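PDB 1XI6: fructose-1,6-bisphosphatase, which removes the 1-phosphate of fructose 1,6-bisphosphate by hydrolysis to give fructose 6-phosphate, using magnesium as its cofactor. Local coordinates for residues A[110-115]-A[120-125]; A[88-93]-A[210-215]; A[13-18]-A[134-139]; A[106-111]-A[184-189]; A[115-120]-A[235-240]. All coordinates share one frame; numbering follows the deposited sequence.

In the fold
Interactions 1, 4 and 5 use strand 108-115 or its hairpin partner 118-126, central in the mixed sheet, and 2 and 3 the flanking strands 87-92 and 131-136. Interaction 1 is that hairpin. Interaction 2, centred about 6 Å from it, adds helix 208-219 and the probable magnesium-site aspartates. Interaction 3, centred about 7 Å from interaction 1, brings in helix 11-28. Interaction 4 joins strand 108-115 to helix 184-193. Interaction 5 lies at the hairpin turn, its centre about 18 Å from that of interaction 4. Along the chain 1 and 4 are nested within 2. Segments far apart in sequence meet on one sheet; 2 and 4 border the probable active site, 3 and 5 lie away.

Interaction 1 (A[110-115]-A[120-125])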
# COMPACT_ATOMS: atom_id res chain seq x y z
N SER A 110 -3.33 1.94 5.02
CA SER A 110 -2.66 2.93 4.15
C SER A 110 -3.55 4.10 3.71
O SER A 110 -4.77 3.96 3.57
CB SER A 110 -2.00 2.25 2.94
OG SER A 110 -2.96 1.78 2.02
N LEU A 111 -2.92 5.25 3.51
CA LEU A 111 -3.58 6.45 3.02
C LEU A 111 -2.69 7.12 2.00
O LEU A 111 -1.52 7.34 2.26
CB LEU A 111 -3.84 7.45 4.15
CG LEU A 111 -4.71 7.05 5.34
CD1 LEU A 111 -4.64 8.13 6.38
CD2 LEU A 111 -6.15 6.81 4.93
N ALA A 112 -3.26 7.44 0.85
CA ALA A 112 -2.57 8.26 -0.16
C ALA A 112 -3.38 9.53 -0.42
O ALA A 112 -4.57 9.47 -0.73
CB ALA A 112 -2.35 7.46 -1.45
N VAL A 113 -2.73 10.68 -0.27
CA VAL A 113 -3.39 12.00 -0.33
C VAL A 113 -2.93 12.79 -1.54
O VAL A 113 -1.74 13.10 -1.69
CB VAL A 113 -3.13 12.83 0.96
CG1 VAL A 113 -3.65 14.25 0.82
CG2 VAL A 113 -3.75 12.15 2.17
N PHE A 114 -3.88 13.11 -2.41
CA PHE A 114 -3.59 13.88 -3.61
C PHE A 114 -4.16 15.29 -3.51
O PHE A 114 -5.27 15.49 -2.99
CB PHE A 114 -4.16 13.19 -4.85
CG PHE A 114 -3.54 11.85 -5.13
CD1 PHE A 114 -3.94 10.71 -4.43
CD2 PHE A 114 -2.56 11.72 -6.11
CE1 PHE A 114 -3.36 9.46 -4.69
CE2 PHE A 114 -1.98 10.48 -6.39
CZ PHE A 114 -2.39 9.35 -5.67
N LYS A 115 -3.38 16.25 -3.99
CA LYS A 115 -3.86 17.60 -4.24
C LYS A 115 -4.05 17.70 -5.75
O LYS A 115 -3.07 17.82 -6.50
CB LYS A 115 -2.86 18.64 -3.75
CG LYS A 115 -3.35 20.06 -3.88
CD LYS A 115 -2.31 21.05 -3.40
CE LYS A 115 -2.99 22.28 -2.81
NZ LYS A 115 -2.20 23.51 -3.08
N ILE A 120 0.77 14.14 -2.68
CA ILE A 120 1.49 15.01 -1.75
C ILE A 120 1.89 14.32 -0.44
O ILE A 120 2.76 14.81 0.27
CB ILE A 120 0.72 16.34 -1.43
CG1 ILE A 120 -0.63 16.07 -0.76
CG2 ILE A 120 0.58 17.20 -2.69
CD1 ILE A 120 -1.02 17.13 0.27
N TYR A 121 1.24 13.20 -0.14
CA TYR A 121 1.44 12.48 1.12
C TYR A 121 0.89 11.07 1.03
O TYR A 121 -0.22 10.85 0.51
CB TYR A 121 0.74 13.20 2.27
CG TYR A 121 1.20 12.81 3.66
CD1 TYR A 121 0.29 12.44 4.63
CD2 TYR A 121 2.56 12.82 3.99
CE1 TYR A 121 0.70 12.10 5.91
CE2 TYR A 121 2.99 12.47 5.27
CZ TYR A 121 2.05 12.11 6.22
OH TYR A 121 2.47 11.77 7.48
N ALA A 122 1.67 10.12 1.52
CA ALA A 122 1.25 8.73 1.60
C ALA A 122 1.82 8.13 2.87
O ALA A 122 2.94 8.45 3.25
CB ALA A 122 1.68 7.94 0.37
N ILE A 123 1.03 7.29 3.53
CA ILE A 123 1.49 6.56 4.71
C ILE A 123 1.15 5.07 4.65
O ILE A 123 0.14 4.67 4.07
CB ILE A 123 0.94 7.14 6.03
CG1 ILE A 123 -0.58 7.01 6.09
CG2 ILE A 123 1.39 8.59 6.21
CD1 ILE A 123 -1.10 6.44 7.38
N ILE A 124 2.03 4.26 5.23
CA ILE A 124 1.72 2.88 5.53
C ILE A 124 2.10 2.66 6.98
O ILE A 124 3.23 2.90 7.38
CB ILE A 124 2.46 1.91 4.59
CG1 ILE A 124 1.85 1.99 3.20
CG2 ILE A 124 2.34 0.47 5.11
CD1 ILE A 124 2.69 1.43 2.11
N TYR A 125 1.12 2.24 7.78
CA TYR A 125 1.41 1.84 9.14
C TYR A 125 1.32 0.32 9.29
O TYR A 125 0.33 -0.29 8.89
CB TYR A 125 0.50 2.54 10.16
CG TYR A 125 0.83 2.16 11.59
CD1 TYR A 125 -0.03 1.35 12.33
CD2 TYR A 125 2.01 2.59 12.21
CE1 TYR A 125 0.28 0.98 13.64
CE2 TYR A 125 2.33 2.22 13.52
CZ TYR A 125 1.46 1.42 14.23
OH TYR A 125 1.76 1.06 15.53
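Val113 and Ile120 bury more surface than any other residues where strands 110-115 and 120-125 pair as an antiparallel beta hairpin. Val113 CG1 lies 3.9 Å from both CG1 and CD1 of Ile120, the two side chains meeting at a slant. Ile120 CG1 stands between its own backbone N and carbonyl carbon (chi1 61°), which swings this branch over the Val113 carbonyl, while its CG2 methyl rests against Lys115 CB at 3.9 Å. The backbone here forms a classic beta bulge, since Ile120 and Tyr121 both face Val113. Val113 O accepts a nearly straight bond from Ile120 N at 2.9 Å and a weak one from Tyr121 N at 3.4 Å. With an alanine at Ile120, Val113 CG1 would probably lose its apolar neighbour and Lys115 CB its cover, opening a gap beside the bulge. Farther along, Ile123 runs beside Leu111 and points the same way, with Ile123 CG1 3.8 Å from Leu111 CB. Their backbones exchange two bonds, Ile123 N to Leu111 O at 2.8 Å and Leu111 N to Ile123 O at 3.2 Å. On this face Tyr121 and Ile123 meet helix 11-28; on the other, Ser110, Ala112, Ala122 and Ile124 meet helix 208-219. Main-chain bonds hold the strands together, so the side chains, mostly apolar, are available to pack on these two helices.

Interaction 2 (A[88-93]-A[210-215])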
# COMPACT_ATOMS: atom_id res chain seq x y z
N THR A 88 -8.00 14.38 -2.86
CA THR A 88 -8.48 13.01 -2.96
C THR A 88 -7.65 12.10 -2.06
O THR A 88 -6.42 12.10 -2.13
CB THR A 88 -8.44 12.50 -4.43
OG1 THR A 88 -9.18 13.40 -5.26
CG2 THR A 88 -9.06 11.11 -4.56
N VAL A 89 -8.34 11.34 -1.21
CA VAL A 89 -7.70 10.36 -0.33
C VAL A 89 -8.03 8.95 -0.82
O VAL A 89 -9.19 8.54 -0.85
CB VAL A 89 -8.15 10.53 1.14
CG1 VAL A 89 -7.32 9.67 2.05
CG2 VAL A 89 -8.01 11.97 1.59
N ILE A 90 -7.00 8.20 -1.21
CA ILE A 90 -7.15 6.77 -1.45
C ILE A 90 -6.86 6.02 -0.15
O ILE A 90 -5.81 6.16 0.46
CB ILE A 90 -6.26 6.23 -2.58
CG1 ILE A 90 -6.39 7.13 -3.82
CG2 ILE A 90 -6.60 4.76 -2.87
CD1 ILE A 90 -5.65 6.64 -5.06
N VAL A 91 -7.84 5.22 0.26
CA VAL A 91 -7.85 4.54 1.54
C VAL A 91 -7.78 3.03 1.34
O VAL A 91 -8.64 2.43 0.68
CB VAL A 91 -9.14 4.91 2.32
CG1 VAL A 91 -9.30 4.06 3.58
CG2 VAL A 91 -9.16 6.37 2.66
N ASP A 92 -6.75 2.40 1.91
CA ASP A 92 -6.80 0.95 2.12
C ASP A 92 -6.89 0.71 3.62
O ASP A 92 -5.89 0.84 4.33
CB ASP A 92 -5.62 0.22 1.48
CG ASP A 92 -5.85 -1.30 1.33
OD1 ASP A 92 -6.81 -1.85 1.94
OD2 ASP A 92 -5.06 -1.95 0.60
N PRO A 93 -8.10 0.39 4.12
CA PRO A 93 -8.29 0.25 5.57
C PRO A 93 -7.61 -0.98 6.18
O PRO A 93 -7.22 -0.93 7.34
CB PRO A 93 -9.81 0.17 5.71
CG PRO A 93 -10.30 -0.34 4.39
CD PRO A 93 -9.34 0.14 3.35
N ASP A 210 -4.98 -0.68 -3.59
CA ASP A 210 -3.95 -1.49 -2.95
C ASP A 210 -2.57 -0.88 -3.09
O ASP A 210 -1.79 -0.87 -2.15
CB ASP A 210 -3.92 -2.93 -3.50
CG ASP A 210 -5.25 -3.66 -3.33
OD1 ASP A 210 -5.77 -4.19 -4.34
OD2 ASP A 210 -5.78 -3.71 -2.19
N ILE A 211 -2.25 -0.37 -4.27
CA ILE A 211 -0.85 -0.09 -4.58
C ILE A 211 -0.45 1.39 -4.54
O ILE A 211 0.73 1.71 -4.57
CB ILE A 211 -0.44 -0.73 -5.92
CG1 ILE A 211 -1.19 -0.08 -7.08
CG2 ILE A 211 -0.69 -2.25 -5.87
CD1 ILE A 211 -0.39 -0.07 -8.37
N ALA A 212 -1.44 2.28 -4.44
CA ALA A 212 -1.21 3.72 -4.47
C ALA A 212 -0.16 4.21 -3.46
O ALA A 212 0.91 4.67 -3.86
CB ALA A 212 -2.53 4.47 -4.29
N ALA A 213 -0.46 4.10 -2.17
CA ALA A 213 0.45 4.56 -1.11
C ALA A 213 1.83 3.89 -1.19
O ALA A 213 2.85 4.55 -1.03
CB ALA A 213 -0.18 4.36 0.25
N GLY A 214 1.83 2.59 -1.45
CA GLY A 214 3.06 1.82 -1.58
C GLY A 214 3.93 2.21 -2.77
O GLY A 214 5.15 2.11 -2.68
N THR A 215 3.29 2.63 -3.87
CA THR A 215 4.01 3.18 -5.03
C THR A 215 4.69 4.50 -4.66
O THR A 215 5.88 4.68 -4.92
CB THR A 215 3.08 3.46 -6.23
OG1 THR A 215 2.43 2.25 -6.63
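Asp92 and Asp210 bring their carboxylates together, with Asp92 OD2 3.4 Å from Asp210 OD2. Both oxygens are acceptors, so the pair is a meeting of like charges and not a hydrogen bond. The two side chains cross obliquely, their carboxylate planes 54° apart. Asp92 reaches over because its CG stands anti to the backbone N (chi1 -164°). The CB of Asp210 points away from the strand, yet its OD2 turns back toward Asp92, while OD1 is held by the backbone N of Arg207. By similarity to relatives both residues bind the second magnesium ion, and Asp92 the first as well, which is consistent with two carboxylates poised to share a metal. The sequences fit the two signatures of the inositol monophosphatase superfamily: Asp92 and Pro93 begin the Asp-Pro-Leu-Asp-Gly-Ser segment at the end of strand 87-92, and Asp210 to Gly214 form the Asp-Ile-Ala-Ala-Gly segment of helix 208-219. Apolar packing lies deeper, where the Ile90 CD1 methyl meets Ala212 CB at 3.9 Å. Ile235 lies against both of these side chains, and Phe114 of the adjacent strand also touches Ile90. Within the helix, Ile211 O receives two donors from Thr215. The backbone N bonds at 2.8 Å, and the hydroxyl OG1 of Thr215 donates to Ile211 O at 2.7 Å from well above the carbonyl plane, beside a kink at residues 213 and 214.

Interaction 3 (A[13-18]-A[134-139]); sequences FWREVA and EGIPGE
Arg15 and Glu134 form a salt bridge that accounts for most of the contact between helix segment 13-18 and strand segment 134-139. Its firm element is a single carboxylate oxygen: Arg15 NE donates to Glu134 OE2 at 2.8 Å, with an angle of 141° at the hydrogen, and a weak second bond runs from Arg15 NH2 to the same OE2 at 3.2 Å. The oxygen presents its syn lone pair to NE and lies tilted from the guanidinium plane. Because the guanidinium and carboxylate planes stand 82° apart, the two groups do not form a flat, two-oxygen pair. A bend at chi3 (-71°) turns the guanidinium toward Glu134, the two side chains crossing at about a right angle. Glu134 OE2 is also hydrogen-bonded to the hydroxyl of Tyr121, so its charge is shared between a cation and a phenol, which would probably favour the ionised carboxylate. Beyond this point the packing thins. The CD1 methyl of Ile136 touches only the edge of the guanidinium, 3.7 Å from Arg15 NH2, and Glu139 brings its OE2 no nearer than 5.4 Å to Arg15 NH2. The buried Glu134, gripped by Arg15 and Tyr121, contrasts with the partly exposed Arg15 and the exposed Gly138 and Glu139. Far from the annotated sites, helix 11-28 runs along strand 118-126 on one face of the mixed sheet, a helix-on-sheet layer of the inositol monophosphatase alpha/beta fold, joined by an ion pair.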
# COMPACT_ATOMS: atom_id res chain seq x y z
N PHE A 13 -0.93 18.74 8.90
CA PHE A 13 -2.34 18.42 9.01
C PHE A 13 -2.60 16.94 8.71
O PHE A 13 -3.29 16.27 9.49
CB PHE A 13 -3.21 19.33 8.12
CG PHE A 13 -4.67 18.97 8.12
CD1 PHE A 13 -5.23 18.28 7.04
CD2 PHE A 13 -5.49 19.30 9.19
CE1 PHE A 13 -6.59 17.93 7.02
CE2 PHE A 13 -6.85 18.95 9.20
CZ PHE A 13 -7.40 18.27 8.11
N TRP A 14 -2.06 16.45 7.60
CA TRP A 14 -2.31 15.08 7.17
C TRP A 14 -1.64 14.05 8.07
O TRP A 14 -2.23 13.01 8.36
CB TRP A 14 -1.94 14.87 5.71
CG TRP A 14 -2.85 15.61 4.80
CD1 TRP A 14 -2.54 16.70 4.03
CD2 TRP A 14 -4.25 15.35 4.57
NE1 TRP A 14 -3.65 17.13 3.34
CE2 TRP A 14 -4.71 16.32 3.66
CE3 TRP A 14 -5.15 14.38 5.06
CZ2 TRP A 14 -6.04 16.35 3.21
CZ3 TRP A 14 -6.48 14.42 4.62
CH2 TRP A 14 -6.91 15.40 3.70
N ARG A 15 -0.42 14.35 8.50
CA ARG A 15 0.27 13.52 9.48
C ARG A 15 -0.63 13.31 10.70
O ARG A 15 -0.83 12.18 11.13
CB ARG A 15 1.63 14.12 9.86
CG ARG A 15 2.52 13.20 10.68
CD ARG A 15 3.91 13.79 10.97
NE ARG A 15 4.75 13.83 9.77
CZ ARG A 15 5.06 14.93 9.08
NH1 ARG A 15 4.60 16.13 9.45
NH2 ARG A 15 5.82 14.84 8.00
N GLU A 16 -1.20 14.40 11.23
CA GLU A 16 -2.03 14.36 12.44
C GLU A 16 -3.26 13.47 12.27
O GLU A 16 -3.64 12.73 13.20
CB GLU A 16 -2.42 15.77 12.88
N VAL A 17 -3.87 13.53 11.09
CA VAL A 17 -5.06 12.73 10.76
C VAL A 17 -4.70 11.24 10.72
O VAL A 17 -5.44 10.40 11.26
CB VAL A 17 -5.72 13.24 9.43
CG1 VAL A 17 -6.57 12.17 8.75
CG2 VAL A 17 -6.56 14.48 9.70
N ALA A 18 -3.57 10.94 10.09
CA ALA A 18 -3.03 9.58 10.02
C ALA A 18 -2.77 8.99 11.41
O ALA A 18 -3.20 7.87 11.70
CB ALA A 18 -1.78 9.55 9.16
N GLU A 134 6.39 6.90 5.67
CA GLU A 134 5.93 8.14 5.06
C GLU A 134 6.50 8.34 3.67
O GLU A 134 7.68 8.13 3.44
CB GLU A 134 6.25 9.33 5.95
CG GLU A 134 5.22 9.55 7.02
CD GLU A 134 5.63 10.64 7.98
OE1 GLU A 134 6.62 10.44 8.73
OE2 GLU A 134 4.97 11.71 8.01
N GLY A 135 5.64 8.75 2.75
CA GLY A 135 6.05 9.08 1.39
C GLY A 135 5.66 10.51 1.12
O GLY A 135 4.47 10.82 0.99
N ILE A 136 6.67 11.38 1.05
CA ILE A 136 6.47 12.83 0.96
C ILE A 136 7.22 13.38 -0.27
O ILE A 136 8.44 13.62 -0.21
CB ILE A 136 6.93 13.54 2.27
CG1 ILE A 136 6.28 12.88 3.50
CG2 ILE A 136 6.63 15.03 2.20
CD1 ILE A 136 6.91 13.24 4.85
N PRO A 137 6.50 13.56 -1.40
CA PRO A 137 7.09 14.17 -2.60
C PRO A 137 7.88 15.45 -2.31
O PRO A 137 7.39 16.32 -1.57
CB PRO A 137 5.87 14.44 -3.48
CG PRO A 137 4.99 13.27 -3.16
CD PRO A 137 5.09 13.19 -1.65
N GLY A 138 9.09 15.52 -2.86
CA GLY A 138 10.00 16.63 -2.61
C GLY A 138 10.58 16.60 -1.21
O GLY A 138 10.94 17.65 -0.66
N GLU A 139 10.65 15.40 -0.63
CA GLU A 139 11.31 15.14 0.67
C GLU A 139 11.83 13.70 0.74
O GLU A 139 12.79 13.43 1.46
CB GLU A 139 10.36 15.41 1.84
CG GLU A 139 10.34 16.84 2.35
CD GLU A 139 9.52 16.99 3.64
OE1 GLU A 139 8.56 17.81 3.66
OE2 GLU A 139 9.83 16.29 4.64

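Interaction 4 (A[106-111]-A[184-189]); sequences FFALSL and IALELA
Leu186 packs its two methyl groups against Phe106, Phe107 and Ala108 in an apolar contact between the start of helix 184-193 and the lead-in to strand 108-115, near the centre of the chain. CD2 does most of the touching. It lies in the plane of the Phe106 ring, at the edge, 3.9 Å from Phe106 CD1, and the two side chains cross at about a right angle. The same methyl rests on the main chain of the next residue, with Leu186 CD2 3.8 Å from both N and O of Phe107. CD1 takes the other direction and meets Ala108 CB more loosely, at 4.3 Å. Leu186 reaches the 106-108 segment because its CG stands anti to the backbone N (chi1 -170°). In this inositol monophosphatase fold the helix lies between the two sheets, for on another side Glu187 is hydrogen-bonded to Ser161 and Tyr163 of strand 160-163. The contact also borders the probable substrate site: Ile184 binds substrate by similarity, and the backbone N of Leu186 is hydrogen-bonded to OD1 of Asp95, another such residue. Phe107 turns its side chain away from the helix, where its ring meets that of Phe100 edge-to-face.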
# COMPACT_ATOMS: atom_id res chain seq x y z
N PHE A 106 1.23 -10.09 8.74
CA PHE A 106 1.44 -9.15 7.62
C PHE A 106 0.18 -8.46 7.18
O PHE A 106 -0.64 -9.03 6.43
CB PHE A 106 2.04 -9.84 6.42
CG PHE A 106 3.45 -10.16 6.60
CD1 PHE A 106 4.41 -9.16 6.55
CD2 PHE A 106 3.84 -11.47 6.83
CE1 PHE A 106 5.74 -9.46 6.73
CE2 PHE A 106 5.17 -11.80 7.01
CZ PHE A 106 6.12 -10.79 6.96
N PHE A 107 0.05 -7.22 7.62
CA PHE A 107 -1.10 -6.39 7.33
C PHE A 107 -0.74 -4.95 7.61
O PHE A 107 0.14 -4.67 8.42
CB PHE A 107 -2.35 -6.84 8.11
CG PHE A 107 -2.17 -6.85 9.60
CD1 PHE A 107 -1.60 -7.95 10.24
CD2 PHE A 107 -2.57 -5.76 10.37
CE1 PHE A 107 -1.43 -7.96 11.60
CE2 PHE A 107 -2.41 -5.76 11.74
CZ PHE A 107 -1.84 -6.86 12.37
N ALA A 108 -1.43 -4.04 6.92
CA ALA A 108 -1.19 -2.61 7.06
C ALA A 108 -2.47 -1.80 6.81
O ALA A 108 -3.39 -2.28 6.16
CB ALA A 108 -0.09 -2.17 6.11
N LEU A 109 -2.49 -0.58 7.34
CA LEU A 109 -3.44 0.45 6.97
C LEU A 109 -2.68 1.40 6.05
O LEU A 109 -1.49 1.64 6.27
CB LEU A 109 -3.94 1.20 8.22
N SER A 110 -3.33 1.94 5.02
CA SER A 110 -2.66 2.93 4.15
C SER A 110 -3.55 4.10 3.71
O SER A 110 -4.77 3.96 3.57
CB SER A 110 -2.00 2.25 2.94
OG SER A 110 -2.96 1.78 2.02
N LEU A 111 -2.92 5.25 3.51
CA LEU A 111 -3.58 6.45 3.02
C LEU A 111 -2.69 7.12 2.00
O LEU A 111 -1.52 7.34 2.26
CB LEU A 111 -3.84 7.45 4.15
CG LEU A 111 -4.71 7.05 5.34
CD1 LEU A 111 -4.64 8.13 6.38
CD2 LEU A 111 -6.15 6.81 4.93
N ILE A 184 0.41 -6.59 -0.30
CA ILE A 184 1.27 -5.98 -1.32
C ILE A 184 1.65 -4.51 -1.04
O ILE A 184 2.77 -4.08 -1.35
CB ILE A 184 0.70 -6.16 -2.75
CG1 ILE A 184 1.77 -5.81 -3.79
CG2 ILE A 184 -0.60 -5.34 -2.93
CD1 ILE A 184 1.53 -6.40 -5.15
N ALA A 185 0.72 -3.76 -0.46
CA ALA A 185 0.99 -2.42 0.05
C ALA A 185 2.21 -2.47 0.96
O ALA A 185 3.12 -1.65 0.84
N LEU A 186 2.25 -3.48 1.83
CA LEU A 186 3.30 -3.61 2.83
C LEU A 186 4.62 -4.05 2.22
O LEU A 186 5.68 -3.56 2.62
CB LEU A 186 2.87 -4.56 3.95
CG LEU A 186 3.75 -4.65 5.19
CD1 LEU A 186 4.03 -3.28 5.77
CD2 LEU A 186 3.11 -5.53 6.22
N GLU A 187 4.56 -4.97 1.27
CA GLU A 187 5.77 -5.46 0.62
C GLU A 187 6.52 -4.35 -0.11
O GLU A 187 7.74 -4.29 -0.05
CB GLU A 187 5.43 -6.63 -0.30
CG GLU A 187 5.31 -7.93 0.47
CD GLU A 187 4.34 -8.90 -0.17
OE1 GLU A 187 4.78 -9.85 -0.85
OE2 GLU A 187 3.12 -8.70 0.01
N LEU A 188 5.77 -3.46 -0.76
CA LEU A 188 6.33 -2.24 -1.36
C LEU A 188 7.05 -1.36 -0.34
O LEU A 188 8.08 -0.76 -0.66
CB LEU A 188 5.23 -1.43 -2.06
CG LEU A 188 4.57 -2.01 -3.32
CD1 LEU A 188 3.27 -1.28 -3.64
CD2 LEU A 188 5.52 -1.98 -4.52
N ALA A 189 6.52 -1.28 0.87
CA ALA A 189 7.15 -0.51 1.95
C ALA A 189 8.45 -1.17 2.40
O ALA A 189 9.38 -0.48 2.82
CB ALA A 189 6.19 -0.32 3.14

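Interaction 5 (A[115-120]-A[235-240]); sequences KKDKPI and ISFNAT
Phe237 pushes the edge of its ring against Lys116 and Asp117 at the tip of a beta hairpin, where a type II' turn from Lys115 to Lys118 joins strands 108-115 and 118-126. Lys116 O lies in the ring plane, 3.2 Å from Phe237 CE1 and 3.4 Å from Phe237 CZ, so the carbonyl faces the weakly positive rim and not the pi cloud, probably a mild electrostatic match without a hydrogen bond. Asp117 comes in obliquely, with its OD1 3.6 Å from Phe237 CE1 and its carboxylate plane 76° from that of the ring. The turn fixes where the carbonyl points: Lys116 sits at positive phi, and the turn is closed by Lys115 N to Lys118 O at 3.0 Å, with the return bond, Lys118 N to Lys115 O, weak. The ring in turn is held by a T-shaped stack with Phe114 and by contact with Thr88, which hold the 235-240 loop against strands 87-92 and 108-115. An alanine in place of Phe237 would probably leave Phe114 without its stacking partner and open a gap under the hairpin turn, letting the loop swing more loosely. Farther out, past the ring, the loop is braced by its own polar atoms. Asn238 closes an Asx turn, its OD1 accepting from Thr240 N at 3.0 Å with an angle of 156° at the hydrogen.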
# COMPACT_ATOMS: atom_id res chain seq x y z
N LYS A 115 -3.38 16.25 -3.99
CA LYS A 115 -3.86 17.60 -4.24
C LYS A 115 -4.05 17.70 -5.75
O LYS A 115 -3.07 17.82 -6.50
CB LYS A 115 -2.86 18.64 -3.75
CG LYS A 115 -3.35 20.06 -3.88
CD LYS A 115 -2.31 21.05 -3.40
CE LYS A 115 -2.99 22.28 -2.81
NZ LYS A 115 -2.20 23.51 -3.08
N LYS A 116 -5.30 17.62 -6.18
CA LYS A 116 -5.65 17.52 -7.61
C LYS A 116 -5.11 16.20 -8.17
O LYS A 116 -5.64 15.13 -7.82
CB LYS A 116 -5.19 18.76 -8.41
CG LYS A 116 -5.98 20.05 -8.08
CD LYS A 116 -5.44 21.30 -8.79
CE LYS A 116 -4.45 22.08 -7.91
NZ LYS A 116 -3.82 23.24 -8.63
N ASP A 117 -4.09 16.24 -9.01
CA ASP A 117 -3.56 15.01 -9.62
C ASP A 117 -2.14 14.63 -9.17
O ASP A 117 -1.64 13.55 -9.49
CB ASP A 117 -3.67 15.06 -11.16
CG ASP A 117 -4.94 14.36 -11.69
OD1 ASP A 117 -5.97 14.31 -10.97
OD2 ASP A 117 -4.92 13.86 -12.84
N LYS A 118 -1.49 15.53 -8.43
CA LYS A 118 -0.19 15.23 -7.85
C LYS A 118 -0.38 14.63 -6.45
O LYS A 118 -1.16 15.18 -5.65
CB LYS A 118 0.69 16.48 -7.79
N PRO A 119 0.29 13.49 -6.16
CA PRO A 119 0.41 12.97 -4.79
C PRO A 119 1.22 13.91 -3.92
O PRO A 119 2.23 14.44 -4.37
CB PRO A 119 1.16 11.66 -4.99
CG PRO A 119 1.89 11.81 -6.26
CD PRO A 119 0.96 12.60 -7.13
N ILE A 120 0.77 14.14 -2.68
CA ILE A 120 1.49 15.01 -1.75
C ILE A 120 1.89 14.32 -0.44
O ILE A 120 2.76 14.81 0.27
CB ILE A 120 0.72 16.34 -1.43
CG1 ILE A 120 -0.63 16.07 -0.76
CG2 ILE A 120 0.58 17.20 -2.69
CD1 ILE A 120 -1.02 17.13 0.27
N ILE A 235 -1.35 6.03 -11.34
CA ILE A 235 -2.37 5.80 -10.31
C ILE A 235 -3.74 6.44 -10.64
O ILE A 235 -3.94 7.65 -10.41
CB ILE A 235 -1.87 6.28 -8.90
CG1 ILE A 235 -0.50 5.66 -8.55
CG2 ILE A 235 -2.92 5.98 -7.81
CD1 ILE A 235 -0.45 4.10 -8.55
N SER A 236 -4.66 5.63 -11.17
CA SER A 236 -6.06 6.06 -11.39
C SER A 236 -6.81 6.30 -10.07
O SER A 236 -6.53 5.62 -9.07
CB SER A 236 -6.84 5.03 -12.21
OG SER A 236 -6.39 4.96 -13.55
N PHE A 237 -7.75 7.24 -10.07
CA PHE A 237 -8.56 7.50 -8.88
C PHE A 237 -9.81 6.58 -8.82
O PHE A 237 -10.90 7.04 -8.46
CB PHE A 237 -8.98 8.98 -8.80
CG PHE A 237 -7.86 9.94 -8.42
CD1 PHE A 237 -8.06 11.32 -8.53
CD2 PHE A 237 -6.61 9.48 -7.96
CE1 PHE A 237 -7.04 12.22 -8.18
CE2 PHE A 237 -5.60 10.39 -7.62
CZ PHE A 237 -5.82 11.75 -7.73
N ASN A 238 -9.65 5.31 -9.17
CA ASN A 238 -10.76 4.34 -9.05
C ASN A 238 -10.43 3.11 -8.19
O ASN A 238 -9.28 2.93 -7.77
CB ASN A 238 -11.28 3.93 -10.44
CG ASN A 238 -10.24 3.17 -11.27
OD1 ASN A 238 -9.86 2.03 -10.93
ND2 ASN A 238 -9.78 3.79 -12.36
N ALA A 239 -11.42 2.27 -7.91
CA ALA A 239 -11.20 1.03 -7.16
C ALA A 239 -11.42 -0.22 -8.04
O ALA A 239 -11.67 -1.33 -7.52
CB ALA A 239 -12.10 0.99 -5.92
N THR A 240 -11.29 -0.04 -9.36
CA THR A 240 -11.69 -1.06 -10.35
C THR A 240 -10.56 -1.54 -11.26
O THR A 240 -10.49 -2.74 -11.58
CB THR A 240 -12.87 -0.58 -11.24
OG1 THR A 240 -12.53 0.67 -11.87
CG2 THR A 240 -14.17 -0.42 -10.42